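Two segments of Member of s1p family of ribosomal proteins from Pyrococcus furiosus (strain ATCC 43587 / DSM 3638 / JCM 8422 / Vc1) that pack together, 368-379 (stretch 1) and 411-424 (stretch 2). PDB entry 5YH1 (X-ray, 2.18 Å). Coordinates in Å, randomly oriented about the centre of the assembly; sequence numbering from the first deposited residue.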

# COMPACT_ATOMS: atom_id res chain seq x y z
N ALA A 368 -12.96 23.09 -8.71
CA ALA A 368 -12.63 22.60 -7.37
C ALA A 368 -11.13 22.39 -7.27
O ALA A 368 -10.58 21.59 -8.02
CB ALA A 368 -13.34 21.29 -7.11
N TYR A 369 -10.47 23.09 -6.35
CA TYR A 369 -9.00 23.07 -6.30
C TYR A 369 -8.42 22.63 -4.96
O TYR A 369 -9.00 22.85 -3.89
CB TYR A 369 -8.44 24.43 -6.70
CG TYR A 369 -8.85 25.58 -5.82
CD1 TYR A 369 -8.10 25.92 -4.69
CD2 TYR A 369 -9.98 26.34 -6.11
CE1 TYR A 369 -8.48 26.99 -3.88
CE2 TYR A 369 -10.36 27.41 -5.31
CZ TYR A 369 -9.62 27.72 -4.20
OH TYR A 369 -10.00 28.78 -3.41
N GLY A 370 -7.25 22.01 -5.04
CA GLY A 370 -6.42 21.71 -3.87
C GLY A 370 -5.12 22.51 -3.94
O GLY A 370 -5.05 23.50 -4.65
N PRO A 371 -4.09 22.07 -3.19
CA PRO A 371 -2.80 22.77 -3.21
C PRO A 371 -2.17 22.84 -4.60
O PRO A 371 -1.61 23.87 -4.96
CB PRO A 371 -1.90 21.92 -2.29
CG PRO A 371 -2.82 21.04 -1.51
CD PRO A 371 -4.03 20.83 -2.39
N ASP A 372 -2.27 21.74 -5.35
CA ASP A 372 -1.52 21.58 -6.60
C ASP A 372 -2.34 20.93 -7.73
O ASP A 372 -1.77 20.37 -8.67
CB ASP A 372 -0.26 20.74 -6.32
CG ASP A 372 -0.59 19.37 -5.76
OD1 ASP A 372 -1.77 19.07 -5.51
OD2 ASP A 372 0.35 18.58 -5.56
N PHE A 373 -3.67 21.02 -7.65
CA PHE A 373 -4.53 20.50 -8.70
C PHE A 373 -5.83 21.27 -8.71
O PHE A 373 -6.16 21.99 -7.77
CB PHE A 373 -4.80 19.00 -8.51
CG PHE A 373 -5.65 18.69 -7.29
CD1 PHE A 373 -7.04 18.64 -7.38
CD2 PHE A 373 -5.05 18.50 -6.05
CE1 PHE A 373 -7.81 18.38 -6.25
CE2 PHE A 373 -5.82 18.24 -4.93
CZ PHE A 373 -7.20 18.18 -5.03
N ALA A 374 -6.58 21.11 -9.80
CA ALA A 374 -7.94 21.63 -9.88
C ALA A 374 -8.73 20.69 -10.75
O ALA A 374 -8.21 20.19 -11.74
CB ALA A 374 -7.94 23.04 -10.45
N VAL A 375 -9.98 20.43 -10.36
CA VAL A 375 -10.92 19.69 -11.19
C VAL A 375 -11.91 20.69 -11.76
O VAL A 375 -12.38 21.57 -11.06
CB VAL A 375 -11.65 18.61 -10.38
CG1 VAL A 375 -12.66 17.88 -11.26
CG2 VAL A 375 -10.65 17.61 -9.82
N VAL A 376 -12.18 20.56 -13.06
CA VAL A 376 -13.00 21.51 -13.80
C VAL A 376 -14.20 20.79 -14.40
O VAL A 376 -14.04 19.74 -15.02
CB VAL A 376 -12.21 22.18 -14.94
CG1 VAL A 376 -13.10 23.17 -15.69
CG2 VAL A 376 -10.97 22.87 -14.40
N ARG A 377 -15.39 21.33 -14.19
CA ARG A 377 -16.60 20.80 -14.81
C ARG A 377 -17.41 21.92 -15.44
O ARG A 377 -17.65 22.94 -14.82
CB ARG A 377 -17.43 20.05 -13.78
CG ARG A 377 -16.83 18.69 -13.49
CD ARG A 377 -17.37 18.08 -12.22
NE ARG A 377 -17.55 16.64 -12.38
CZ ARG A 377 -16.69 15.70 -12.01
NH1 ARG A 377 -15.53 16.01 -11.44
NH2 ARG A 377 -16.99 14.42 -12.20
N ALA A 378 -17.79 21.70 -16.70
CA ALA A 378 -18.52 22.67 -17.50
C ALA A 378 -19.86 22.05 -17.91
O ALA A 378 -19.89 20.96 -18.46
CB ALA A 378 -17.72 23.02 -18.74
N SER A 379 -20.96 22.75 -17.64
CA SER A 379 -22.27 22.31 -18.14
C SER A 379 -22.35 22.44 -19.67
O SER A 379 -21.55 23.15 -20.29
CB SER A 379 -23.37 23.15 -17.52
OG SER A 379 -23.25 24.49 -17.95
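Stretch 2 411-424: SYAGSIKFFEGKRK

Residues 413-417 of stretch 2 form a strand antiparallel to strand 373-378, with a crossing angle of 159° and an axial closest approach of 4.5 Å. The register runs from Phe373 opposite Lys417 to Arg377 opposite Ala413. Ala374 and Val376 carry the reciprocal hydrogen bonds: Ala374 N to Ile416 O is 2.9 Å and Ile416 N to Ala374 O 2.8 Å, while Val376 N to Gly414 O is 2.8 Å and Gly414 N to Val376 O 3.1 Å. These pairs alternate with non-hydrogen-bonded ones, where the strands come closer: Val375 CA to Ser415 CA is 4.2 Å, Val376 CA to Gly414 CA 5.4 Å. One lone hydrogen bond at each end extends the ladder, Ala378 N to Tyr412 O at 2.8 Å and Phe418 N to Asp372 O at 3.2 Å. Past Lys417 the chain leaves the strand, makes a 3-10 turn at 420-421 and enters a helix at Arg423.

Side chains alternate across the sheet. Ala374, Val376 and Ile416 share one face, where Val376 CG2 meets Ile416 CD1 at 4.3 Å; Phe373, Val375, Ser415 and Lys417 point to the other. Phe418, with chi1 in p, brings its ring back to stretch 1: Phe373 N lies over one face, 3.5 Å from Phe418 CZ. The helix start adds a polar clamp on the loop, Arg423 NH2 donating to Gly370 O at 3.0 Å, with Tyr369 CE1 over one face of the guanidinium. Backbone pairing sets the register; side chains secure the loop beyond it.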

# COMPACT_ATOMS: atom_id res chain seq x y z
N SER A 411 -12.99 18.73 -23.40
CA SER A 411 -13.14 20.18 -23.54
C SER A 411 -14.02 20.74 -22.42
O SER A 411 -13.94 21.93 -22.13
CB SER A 411 -13.75 20.53 -24.90
OG SER A 411 -15.05 19.98 -25.03
N TYR A 412 -14.84 19.89 -21.79
CA TYR A 412 -15.84 20.29 -20.78
C TYR A 412 -15.62 19.70 -19.36
O TYR A 412 -16.29 20.11 -18.41
CB TYR A 412 -17.26 19.92 -21.26
CG TYR A 412 -17.41 18.46 -21.60
CD1 TYR A 412 -17.55 17.50 -20.60
CD2 TYR A 412 -17.37 18.03 -22.93
CE1 TYR A 412 -17.65 16.15 -20.91
CE2 TYR A 412 -17.47 16.69 -23.25
CZ TYR A 412 -17.62 15.76 -22.23
OH TYR A 412 -17.73 14.42 -22.55
N ALA A 413 -14.70 18.75 -19.22
CA ALA A 413 -14.48 18.08 -17.93
C ALA A 413 -13.08 17.48 -17.86
O ALA A 413 -12.65 16.77 -18.77
CB ALA A 413 -15.53 17.00 -17.69
N GLY A 414 -12.38 17.78 -16.77
CA GLY A 414 -11.03 17.29 -16.60
C GLY A 414 -10.38 17.93 -15.39
O GLY A 414 -11.05 18.40 -14.48
N SER A 415 -9.05 17.93 -15.39
CA SER A 415 -8.31 18.44 -14.26
C SER A 415 -6.96 19.00 -14.68
O SER A 415 -6.39 18.60 -15.69
CB SER A 415 -8.14 17.35 -13.21
OG SER A 415 -7.57 16.20 -13.77
N ILE A 416 -6.50 19.98 -13.90
CA ILE A 416 -5.23 20.66 -14.12
C ILE A 416 -4.33 20.29 -12.95
O ILE A 416 -4.80 20.07 -11.83
CB ILE A 416 -5.41 22.19 -14.13
CG1 ILE A 416 -6.52 22.60 -15.11
CG2 ILE A 416 -4.13 22.87 -14.55
CD1 ILE A 416 -6.86 24.08 -15.07
N LYS A 417 -3.03 20.19 -13.22
CA LYS A 417 -2.01 20.12 -12.17
C LYS A 417 -1.09 21.31 -12.36
O LYS A 417 -0.99 21.86 -13.46
CB LYS A 417 -1.22 18.81 -12.24
CG LYS A 417 -2.04 17.55 -12.03
N PHE A 418 -0.45 21.72 -11.27
CA PHE A 418 0.48 22.85 -11.29
C PHE A 418 1.32 22.81 -10.01
O PHE A 418 1.04 22.02 -9.10
CB PHE A 418 -0.30 24.16 -11.37
CG PHE A 418 -1.51 24.21 -10.47
CD1 PHE A 418 -1.38 24.57 -9.14
CD2 PHE A 418 -2.77 23.89 -10.96
CE1 PHE A 418 -2.49 24.60 -8.31
CE2 PHE A 418 -3.88 23.93 -10.13
CZ PHE A 418 -3.74 24.28 -8.81
N PHE A 419 2.34 23.66 -9.94
CA PHE A 419 3.17 23.80 -8.75
C PHE A 419 2.40 24.54 -7.65
O PHE A 419 1.79 25.58 -7.91
CB PHE A 419 4.46 24.59 -9.06
CG PHE A 419 5.45 23.85 -9.92
CD1 PHE A 419 5.42 22.47 -10.08
CD2 PHE A 419 6.45 24.56 -10.57
CE1 PHE A 419 6.36 21.83 -10.88
CE2 PHE A 419 7.39 23.92 -11.36
CZ PHE A 419 7.34 22.55 -11.52
N GLU A 420 2.45 24.01 -6.43
CA GLU A 420 1.68 24.60 -5.33
C GLU A 420 2.00 26.08 -5.11
O GLU A 420 1.10 26.88 -4.83
CB GLU A 420 1.92 23.82 -4.04
CG GLU A 420 1.29 24.46 -2.81
CD GLU A 420 1.41 23.60 -1.56
OE1 GLU A 420 0.96 24.07 -0.49
OE2 GLU A 420 1.95 22.47 -1.64
N GLY A 421 3.27 26.44 -5.27
CA GLY A 421 3.70 27.81 -5.09
C GLY A 421 3.25 28.77 -6.17
O GLY A 421 3.43 29.97 -6.01
N LYS A 422 2.68 28.26 -7.26
CA LYS A 422 2.14 29.13 -8.32
C LYS A 422 0.61 28.99 -8.44
O LYS A 422 0.04 29.38 -9.47
CB LYS A 422 2.80 28.82 -9.67
CG LYS A 422 4.31 29.04 -9.76
CD LYS A 422 4.79 30.35 -9.15
CE LYS A 422 4.32 31.58 -9.90
NZ LYS A 422 5.29 31.97 -10.94
N ARG A 423 -0.06 28.46 -7.42
CA ARG A 423 -1.50 28.23 -7.49
C ARG A 423 -2.29 29.50 -7.78
O ARG A 423 -3.12 29.53 -8.68
CB ARG A 423 -2.05 27.59 -6.22
CG ARG A 423 -3.55 27.35 -6.33
CD ARG A 423 -4.10 26.57 -5.16
NE ARG A 423 -4.09 27.37 -3.95
CZ ARG A 423 -4.54 26.94 -2.78
NH1 ARG A 423 -4.48 27.73 -1.72
NH2 ARG A 423 -5.05 25.72 -2.67
N LYS A 424 -2.04 30.53 -6.98
CA LYS A 424 -2.74 31.81 -7.11
C LYS A 424 -2.66 32.32 -8.56
O LYS A 424 -3.68 32.67 -9.16
CB LYS A 424 -2.11 32.82 -6.16
CG LYS A 424 -2.87 34.13 -5.96
CD LYS A 424 -1.90 35.21 -5.49
CE LYS A 424 -2.57 36.24 -4.58
NZ LYS A 424 -3.58 37.05 -5.30